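Local coordinates for protein Emp47p (form2) (Saccharomyces cerevisiae, PDB 2A6Z) that acts as a cargo receptor with a legume-like lectin carbohydrate recognition domain, involved in glycoprotein secretion and required for endoplasmic reticulum exit of EMP46, at residues A[66-71]-A[212-217]; A[168-173]-A[182-187]. All coordinates share one frame; numbering follows the deposited sequence.

Overall arrangement
Both contacts belong to one seven-stranded antiparallel sheet of the legume-like lectin beta sandwich. Contact 1 (66-71 with 212-217) joins two inner strands, 63-72 and 210-220, its centre about 9 Å from that of the chain. Contact 2 (168-173 with 182-187) closes the open end of the hairpin 170-175/178-183 at the sheet margin, about 17 Å from the chain centre. Their centres are 23 Å apart and their nearest atoms about 9 Å; strand 153-164 lies between, pairing with 63-72 on one flank and 170-175 on the other. The Cys146-Cys180 disulfide ties the hairpin's outer strand to strand 144-147 of the opposing sheet.

Contact 1 of 2, residues A[66-71]-A[212-217]; sequences EWTFRS and EIFKMQ
A classic beta bulge shifts the register of an antiparallel strand pair of the lectin beta sandwich, Phe214 and Lys215 together facing Thr68. Thr68 N donates to Lys215 O (2.9 Å), while Thr68 O accepts from Phe214 N (2.9 Å), and the register shifts by one residue before Phe69 pairs with Ile213. Phe214 thereby turns its side chain toward strand 66-71. Phe214 CZ lies 3.5 Å above the guanidinium plane of Arg70, offset toward its rim, with ring and guanidinium planes 58° apart. At the guanidinium edge Glu212 OE1 takes both NE and NH2 of Arg70 at 2.9 Å each. OE1 lies in the guanidinium plane, but NE meets it from above the carboxylate plane and NH2 from the syn side. The same OE1 forms a salt bridge with Arg38, and OE2 is bonded to Ser210, so the carboxylate is held at both oxygens. On the opposite sheet face, Met216 CG sits over the centre of the six-membered ring of Trp67, 3.5 Å from its centroid, a CH-pi contact in the conformer described; a second one is modelled. That position follows from CG standing anti to the backbone N (chi1 -178°). Ile213 CG2 comes to the ring edge. One water joins Glu66 OE1 to Gln217 NE2, while Glu66 OE2 binds Arg160 and Ser2. Strand 66-71 pairs along its other edge with strand 153-164, and 212-217 with strand 38-40; Trp67, Ile213 and Met216 pack against strand 192-200 of the second sheet.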
loop_
_atom_site.group_PDB
_atom_site.type_symbol
_atom_site.label_atom_id
_atom_site.label_comp_id
_atom_site.label_asym_id
_atom_site.label_seq_id
_atom_site.Cartn_x
_atom_site.Cartn_y
_atom_site.Cartn_z
ATOM N N GLU A 66 2.412 -0.113 9.128
ATOM C CA GLU A 66 1.653 -1.358 9.194
ATOM C C GLU A 66 0.289 -1.121 8.608
ATOM O O GLU A 66 -0.509 -0.322 9.150
ATOM C CB GLU A 66 1.522 -1.843 10.631
ATOM C CG GLU A 66 2.821 -2.196 11.294
ATOM C CD GLU A 66 2.794 -2.641 12.701
ATOM O OE1 GLU A 66 1.692 -2.662 13.310
ATOM O OE2 GLU A 66 3.858 -2.996 13.240
ATOM N N TRP A 67 -0.029 -1.829 7.537
ATOM C CA TRP A 67 -1.363 -1.745 6.874
ATOM C C TRP A 67 -2.136 -2.995 7.175
ATOM O O TRP A 67 -1.644 -4.108 6.950
ATOM C CB TRP A 67 -1.146 -1.629 5.363
ATOM C CG TRP A 67 -0.676 -0.337 4.840
ATOM C CD1 TRP A 67 0.581 0.020 4.481
ATOM C CD2 TRP A 67 -1.498 0.838 4.576
ATOM N NE1 TRP A 67 0.609 1.328 4.023
ATOM C CE2 TRP A 67 -0.657 1.827 4.060
ATOM C CE3 TRP A 67 -2.885 1.070 4.726
ATOM C CZ2 TRP A 67 -1.143 3.099 3.683
ATOM C CZ3 TRP A 67 -3.327 2.349 4.346
ATOM C CH2 TRP A 67 -2.464 3.310 3.852
ATOM N N THR A 68 -3.388 -2.816 7.601
ATOM C CA THR A 68 -4.288 -3.934 7.843
ATOM C C THR A 68 -5.413 -3.847 6.765
ATOM O O THR A 68 -6.160 -2.863 6.745
ATOM C CB THR A 68 -4.889 -3.849 9.256
ATOM O OG1 THR A 68 -3.850 -3.851 10.222
ATOM C CG2 THR A 68 -5.770 -5.057 9.522
ATOM N N PHE A 69 -5.470 -4.867 5.914
ATOM C CA PHE A 69 -6.356 -4.792 4.728
ATOM C C PHE A 69 -6.934 -6.156 4.449
ATOM O O PHE A 69 -6.427 -7.182 4.918
ATOM C CB PHE A 69 -5.645 -4.228 3.502
ATOM C CG PHE A 69 -4.860 -5.305 2.750
ATOM C CD1 PHE A 69 -5.371 -5.853 1.569
ATOM C CD2 PHE A 69 -3.645 -5.794 3.233
ATOM C CE1 PHE A 69 -4.714 -6.860 0.909
ATOM C CE2 PHE A 69 -2.986 -6.792 2.559
ATOM C CZ PHE A 69 -3.496 -7.334 1.390
ATOM N N ARG A 70 -7.949 -6.196 3.599
ATOM C CA ARG A 70 -8.439 -7.479 3.122
ATOM C C ARG A 70 -8.992 -7.289 1.701
ATOM O O ARG A 70 -9.217 -6.188 1.231
ATOM C CB ARG A 70 -9.513 -8.104 4.032
ATOM C CG ARG A 70 -10.837 -7.311 4.041
ATOM C CD ARG A 70 -11.797 -7.987 5.009
ATOM N NE ARG A 70 -13.094 -7.268 4.895
ATOM C CZ ARG A 70 -14.154 -7.613 5.568
ATOM N NH1 ARG A 70 -14.117 -8.625 6.406
ATOM N NH2 ARG A 70 -15.275 -6.916 5.381
ATOM N N SER A 71 -9.174 -8.463 1.072
ATOM C CA SER A 71 -9.922 -8.561 -0.185
ATOM C C SER A 71 -11.035 -9.571 0.026
ATOM O O SER A 71 -10.779 -10.720 0.435
ATOM C CB SER A 71 -9.003 -9.069 -1.322
ATOM O OG SER A 71 -9.859 -9.363 -2.422
ATOM N N GLU A 212 -10.254 -3.526 0.897
ATOM C CA GLU A 212 -10.773 -2.813 2.074
ATOM C C GLU A 212 -9.650 -2.579 3.087
ATOM O O GLU A 212 -8.806 -3.473 3.290
ATOM C CB GLU A 212 -11.873 -3.606 2.733
ATOM C CG GLU A 212 -12.958 -3.990 1.726
ATOM C CD GLU A 212 -14.177 -4.639 2.269
ATOM O OE1 GLU A 212 -14.167 -5.014 3.487
ATOM O OE2 GLU A 212 -15.148 -4.757 1.478
ATOM N N ILE A 213 -9.663 -1.403 3.696
ATOM C CA ILE A 213 -8.680 -0.975 4.700
ATOM C C ILE A 213 -9.315 -0.915 6.067
ATOM O O ILE A 213 -10.377 -0.285 6.260
ATOM C CB ILE A 213 -8.071 0.370 4.338
ATOM C CG1 ILE A 213 -7.563 0.435 2.904
ATOM C CG2 ILE A 213 -7.033 0.795 5.370
ATOM C CD1 ILE A 213 -6.401 -0.557 2.664
ATOM N N PHE A 214 -8.742 -1.600 7.058
ATOM C CA PHE A 214 -9.230 -1.538 8.437
ATOM C C PHE A 214 -8.455 -0.522 9.297
ATOM O O PHE A 214 -9.029 0.043 10.245
ATOM C CB PHE A 214 -9.102 -2.902 9.076
ATOM C CG PHE A 214 -10.083 -3.966 8.723
ATOM C CD1 PHE A 214 -10.235 -5.093 9.547
ATOM C CD2 PHE A 214 -10.911 -3.890 7.604
ATOM C CE1 PHE A 214 -11.142 -6.097 9.287
ATOM C CE2 PHE A 214 -11.840 -4.899 7.344
ATOM C CZ PHE A 214 -11.977 -5.967 8.172
ATOM N N LYS A 215 -7.145 -0.382 9.074
ATOM C CA LYS A 215 -6.271 0.315 10.028
ATOM C C LYS A 215 -4.954 0.547 9.348
ATOM O O LYS A 215 -4.523 -0.305 8.506
ATOM C CB LYS A 215 -6.066 -0.590 11.259
ATOM C CG LYS A 215 -5.255 -0.009 12.406
ATOM C CD LYS A 215 -5.256 -0.892 13.613
ATOM C CE LYS A 215 -4.529 -2.198 13.489
ATOM N NZ LYS A 215 -4.390 -2.801 14.841
ATOM N N MET A 216 -4.252 1.596 9.737
ATOM C CA MET A 216 -2.853 1.759 9.358
ATOM C C MET A 216 -2.167 2.409 10.550
ATOM O O MET A 216 -2.681 3.355 11.127
ATOM C CB MET A 216 -2.715 2.618 8.085
ATOM C CG MET A 216 -1.296 2.836 7.543
ATOM S SD MET A 216 -0.736 4.374 8.337
ATOM C CE MET A 216 0.950 4.458 7.719
ATOM N N GLN A 217 -1.002 1.894 10.916
ATOM C CA GLN A 217 -0.254 2.471 11.993
ATOM C C GLN A 217 1.139 2.811 11.505
ATOM O O GLN A 217 1.810 2.008 10.840
ATOM C CB GLN A 217 -0.189 1.545 13.206
ATOM C CG GLN A 217 -1.624 1.530 13.765
ATOM C CD GLN A 217 -1.650 0.858 15.122
ATOM O OE1 GLN A 217 -2.034 1.489 16.122
ATOM N NE2 GLN A 217 -1.241 -0.408 15.157
HETATM O O HOH W 1 -2.375 -1.664 10.810
HETATM O O HOH W 2 -0.916 -2.234 13.117
#

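Contact 2 of 2, residues A[168-173]-A[182-187]; sequences DNLLKV and QTRKVR
Arg184 lays its extended side chain along Asp168 and Leu170, where the hairpin strands 170-175 and 178-183 run out into loops. CB lies 3.6 Å from Asp168 O, and CG and CD pass closer, each 3.3 Å from that oxygen. CG also meets Leu170 CD1. NE skirts Asp168 CB, and the guanidinium then lies flat over the leucine tip: Leu170 CD1 stands 3.9 Å above its plane, over its centre. At the tip, NH2 forms a salt bridge with Asp167, which pins the far end of the chain to the loop just before segment 168-173. Water bridges the two backbones beside this: one molecule donates to Asp168 O and Arg184 O and accepts from Asn169 ND2. Deeper in the hairpin, Leu171 and Thr183 form an antiparallel hydrogen-bonded pair, Leu171 N to Thr183 O at 2.8 Å and Thr183 N to Leu171 O at 2.9 Å. Thr183 OG1, anti to its own backbone N (chi1 -175°), accepts from Lys185 N in an ST turn that leads the chain off the strand. Next along, Lys172 and Gln182 run side by side, pointing the same way; Gln182 OE1 touches Lys172 CD and is linked to NZ through a water. Asn169 and Leu170 form a G1 beta bulge at the start of strand 170-175, facing Asp164 of the neighbouring strand 153-164. Beneath the hairpin, Leu171 packs on Val161 of that strand and on Phe143, and Val186 on Leu126 of strand 121-128 in the opposing sheet.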
loop_
_atom_site.group_PDB
_atom_site.type_symbol
_atom_site.label_atom_id
_atom_site.label_comp_id
_atom_site.label_asym_id
_atom_site.label_seq_id
_atom_site.Cartn_x
_atom_site.Cartn_y
_atom_site.Cartn_z
ATOM N N ASP A 168 21.981 -0.530 8.706
ATOM C CA ASP A 168 22.558 -0.351 7.348
ATOM C C ASP A 168 21.477 -0.300 6.283
ATOM O O ASP A 168 21.576 -0.897 5.205
ATOM C CB ASP A 168 23.607 -1.467 7.093
ATOM C CG ASP A 168 24.784 -1.249 8.014
ATOM O OD1 ASP A 168 25.434 -0.180 7.951
ATOM O OD2 ASP A 168 25.099 -2.093 8.871
ATOM N N ASN A 169 20.419 0.508 6.539
ATOM C CA ASN A 169 19.387 0.828 5.591
ATOM C C ASN A 169 18.590 -0.445 5.212
ATOM O O ASN A 169 18.337 -0.661 4.033
ATOM C CB ASN A 169 19.927 1.487 4.296
ATOM C CG ASN A 169 20.971 2.504 4.622
ATOM O OD1 ASN A 169 20.692 3.493 5.348
ATOM N ND2 ASN A 169 22.142 2.308 4.041
ATOM N N LEU A 170 18.223 -1.239 6.213
ATOM C CA LEU A 170 17.446 -2.455 5.912
ATOM C C LEU A 170 15.980 -2.070 5.660
ATOM O O LEU A 170 15.290 -1.523 6.543
ATOM C CB LEU A 170 17.530 -3.405 7.113
ATOM C CG LEU A 170 16.826 -4.772 6.863
ATOM C CD1 LEU A 170 17.542 -5.535 5.766
ATOM C CD2 LEU A 170 16.791 -5.567 8.146
ATOM N N LEU A 171 15.500 -2.416 4.478
ATOM C CA LEU A 171 14.067 -2.308 4.096
ATOM C C LEU A 171 13.509 -3.727 4.180
ATOM O O LEU A 171 14.028 -4.612 3.493
ATOM C CB LEU A 171 13.951 -1.758 2.693
ATOM C CG LEU A 171 12.554 -1.745 2.109
ATOM C CD1 LEU A 171 11.613 -0.809 2.919
ATOM C CD2 LEU A 171 12.596 -1.289 0.647
ATOM N N LYS A 172 12.487 -3.915 4.989
ATOM C CA LYS A 172 11.914 -5.237 5.183
ATOM C C LYS A 172 10.398 -5.116 5.104
ATOM O O LYS A 172 9.805 -4.141 5.570
ATOM C CB LYS A 172 12.349 -5.813 6.532
ATOM C CG LYS A 172 11.784 -7.196 6.842
ATOM C CD LYS A 172 12.510 -7.854 7.971
ATOM C CE LYS A 172 12.207 -7.223 9.256
ATOM N NZ LYS A 172 12.946 -8.026 10.274
ATOM N N VAL A 173 9.800 -6.143 4.499
ATOM C CA VAL A 173 8.361 -6.294 4.496
ATOM C C VAL A 173 8.028 -7.661 5.129
ATOM O O VAL A 173 8.593 -8.668 4.722
ATOM C CB VAL A 173 7.788 -6.194 3.078
ATOM C CG1 VAL A 173 6.297 -6.502 3.067
ATOM C CG2 VAL A 173 8.083 -4.810 2.505
ATOM N N GLN A 182 13.527 -8.763 2.278
ATOM C CA GLN A 182 14.324 -7.672 2.864
ATOM C C GLN A 182 15.490 -7.362 1.953
ATOM O O GLN A 182 15.959 -8.213 1.184
ATOM C CB GLN A 182 14.815 -8.005 4.279
ATOM C CG GLN A 182 15.853 -9.111 4.340
ATOM C CD GLN A 182 16.338 -9.346 5.754
ATOM O OE1 GLN A 182 15.539 -9.593 6.635
ATOM N NE2 GLN A 182 17.660 -9.269 5.919
ATOM N N THR A 183 16.006 -6.138 2.079
ATOM C CA THR A 183 17.157 -5.716 1.256
ATOM C C THR A 183 17.823 -4.525 1.916
ATOM O O THR A 183 17.197 -3.763 2.656
ATOM C CB THR A 183 16.681 -5.336 -0.160
ATOM O OG1 THR A 183 17.850 -5.037 -0.985
ATOM C CG2 THR A 183 15.783 -4.096 -0.195
ATOM N N ARG A 184 19.104 -4.334 1.589
ATOM C CA ARG A 184 19.862 -3.150 1.954
ATOM C C ARG A 184 20.273 -2.385 0.685
ATOM O O ARG A 184 21.078 -1.449 0.744
ATOM C CB ARG A 184 21.107 -3.504 2.785
ATOM C CG ARG A 184 20.687 -3.954 4.186
ATOM C CD ARG A 184 21.876 -4.229 5.089
ATOM N NE ARG A 184 21.514 -4.614 6.441
ATOM C CZ ARG A 184 21.296 -5.873 6.818
ATOM N NH1 ARG A 184 21.349 -6.828 5.920
ATOM N NH2 ARG A 184 20.970 -6.170 8.079
ATOM N N LYS A 185 19.674 -2.701 -0.466
ATOM C CA LYS A 185 20.078 -2.041 -1.708
ATOM C C LYS A 185 19.354 -0.723 -1.946
ATOM O O LYS A 185 19.714 -0.021 -2.888
ATOM C CB LYS A 185 19.871 -2.954 -2.920
ATOM C CG LYS A 185 20.776 -4.167 -2.911
ATOM C CD LYS A 185 20.385 -5.195 -3.953
ATOM C CE LYS A 185 20.863 -5.056 -5.368
ATOM N NZ LYS A 185 20.238 -6.227 -6.074
ATOM N N VAL A 186 18.359 -0.389 -1.137
ATOM C CA VAL A 186 17.576 0.824 -1.313
ATOM C C VAL A 186 17.901 1.804 -0.204
ATOM O O VAL A 186 17.641 1.541 0.981
ATOM C CB VAL A 186 16.075 0.493 -1.269
ATOM C CG1 VAL A 186 15.213 1.709 -1.543
ATOM C CG2 VAL A 186 15.764 -0.589 -2.316
ATOM N N ARG A 187 18.526 2.924 -0.580
ATOM C CA ARG A 187 18.837 3.997 0.380
ATOM C C ARG A 187 17.977 5.156 -0.030
ATOM O O ARG A 187 18.326 5.919 -0.951
ATOM C CB ARG A 187 20.316 4.391 0.397
ATOM C CG ARG A 187 21.187 3.148 0.720
ATOM C CD ARG A 187 22.629 3.493 0.995
ATOM N NE ARG A 187 23.312 4.002 -0.218
ATOM C CZ ARG A 187 24.603 4.246 -0.283
ATOM N NH1 ARG A 187 25.322 4.084 0.817
ATOM N NH2 ARG A 187 25.212 4.688 -1.357
HETATM O O HOH W 3 22.645 -0.094 2.573
HETATM O O HOH W 4 24.921 3.531 3.843
HETATM O O HOH W 5 15.599 -8.818 9.451
#